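Local coordinates for putative NADH-depentdent flavin oxidoreductase (Cupriavidus metallidurans, PDB 5OCS) that acts as an ene-reductase of the Old Yellow Enzyme family, a flavoprotein that binds FMN and probably takes its reducing equivalents from a nicotinamide cofactor, NADH or NADPH, at the interface of chains A and B. Numbering follows the deposited sequence. Chains: chain A/B, Putative NADH-depentdent flavin oxidoreductase.

The interface of chains A and B. Residues chain A 329; chain B 335, 339, 355-356, 359, 362.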
# COMPACT_ATOMS: atom_id res chain seq x y z
N TYR A 329 7.03 -7.83 -0.21
CA TYR A 329 8.15 -7.21 -0.94
C TYR A 329 7.67 -6.62 -2.25
O TYR A 329 8.38 -5.80 -2.88
CB TYR A 329 9.21 -8.29 -1.21
CG TYR A 329 10.56 -7.77 -1.62
CD1 TYR A 329 11.32 -7.00 -0.75
CD2 TYR A 329 11.13 -8.09 -2.88
CE1 TYR A 329 12.56 -6.51 -1.12
CE2 TYR A 329 12.39 -7.63 -3.24
CZ TYR A 329 13.10 -6.84 -2.32
OH TYR A 329 14.34 -6.31 -2.60
N TRP B 335 13.15 0.39 -2.18
CA TRP B 335 13.72 -0.88 -1.71
C TRP B 335 14.38 -1.61 -2.88
O TRP B 335 15.48 -2.18 -2.75
CB TRP B 335 12.63 -1.83 -1.19
CG TRP B 335 11.75 -1.43 -0.02
CD1 TRP B 335 11.64 -0.21 0.58
CD2 TRP B 335 10.83 -2.29 0.64
NE1 TRP B 335 10.71 -0.28 1.60
CE2 TRP B 335 10.19 -1.55 1.64
CE3 TRP B 335 10.48 -3.62 0.47
CZ2 TRP B 335 9.23 -2.10 2.47
CZ3 TRP B 335 9.55 -4.18 1.30
CH2 TRP B 335 8.94 -3.41 2.30
N ALA B 339 18.29 -2.50 -3.43
CA ALA B 339 18.77 -3.88 -3.65
C ALA B 339 19.66 -3.94 -4.91
O ALA B 339 20.68 -4.63 -4.93
CB ALA B 339 17.60 -4.85 -3.76
N GLN B 355 12.45 -9.36 2.49
CA GLN B 355 13.32 -9.32 1.32
C GLN B 355 13.96 -10.68 1.14
O GLN B 355 14.07 -11.45 2.13
CB GLN B 355 14.37 -8.21 1.36
CG GLN B 355 15.66 -8.49 2.14
CD GLN B 355 15.45 -8.29 3.60
OE1 GLN B 355 14.36 -8.53 4.10
NE2 GLN B 355 16.46 -7.80 4.29
N PRO B 356 14.33 -10.98 -0.10
CA PRO B 356 15.05 -12.20 -0.29
C PRO B 356 16.33 -12.32 0.55
O PRO B 356 16.96 -11.33 0.93
CB PRO B 356 15.37 -12.17 -1.78
CG PRO B 356 14.25 -11.39 -2.38
CD PRO B 356 14.04 -10.30 -1.39
N LEU B 359 20.16 -10.11 1.13
CA LEU B 359 19.99 -8.64 1.20
C LEU B 359 19.85 -8.25 2.67
O LEU B 359 18.98 -7.43 3.07
CB LEU B 359 18.77 -8.26 0.37
CG LEU B 359 18.91 -8.43 -1.15
CD1 LEU B 359 17.52 -8.25 -1.79
CD2 LEU B 359 19.90 -7.41 -1.66
N LEU B 362 19.70 -4.54 3.56
CA LEU B 362 18.77 -3.68 2.82
C LEU B 362 17.99 -2.76 3.73
O LEU B 362 17.77 -1.60 3.37
CB LEU B 362 17.79 -4.52 2.06
CG LEU B 362 16.83 -3.81 1.11
CD1 LEU B 362 17.62 -3.07 0.04
CD2 LEU B 362 15.86 -4.84 0.52
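A:Tyr329, at the end of helix 325-329, pushes its phenol ring between B:Pro356 and B:Trp335, in a pocket walled by helix 333-341 on one side and, on the other, by the C-terminal segment of chain B around residues 355-362, which probably belongs to the C-terminal extension. Of the tyrosine's surface, 76 Å² is hidden there. CG stands anti to the backbone N (chi1 -165°), which carries the ring away from its own helix and into chain B.

One face of the ring is taken by B:Pro356, whose CD methylene makes a CH-pi contact 3.8 Å from the centroid of the A:Tyr329 ring, displaced toward the rim near CE2 and CZ. The two side chains meet at about a right angle. At the opposite rim, the A:Tyr329 ring carbon CD1 comes in the plane of the indole to the edge of B:Trp335, 3.7 Å from its CE3; phenol and indole pass each other in opposite directions.

Aliphatic groups add to the contact. B:Gln355 lays its CB methylene on the same side of the ring as B:Pro356, 3.5 Å from CE1 of A:Tyr329, while its amide turns back into its own chain. The chain bends at chi2 (-81°). B:Gln355 NE2 donates a nearly straight hydrogen bond to the backbone O of B:Leu359, 2.8 Å away. That oxygen lies almost in the glutamine amide plane, whereas NE2 sits well above the plane of the accepting carbonyl. The bond ties together the segment that faces the tyrosine.

At the ring's tip, the hydroxyl OH of A:Tyr329 is met by methyl groups: B:Leu362 CD2, approaching tip to tip, B:Ala339 CB and B:Leu359 CD1 each lie 3.8 Å from it. No polar bond crosses this patch, which holds by shape and apolar packing.

Repeated by the two-fold with chains exchanged, the contact lets each subunit's C-terminal segment help receive a neighbour's tyrosine, and it likely supports the dimer seen in the crystal.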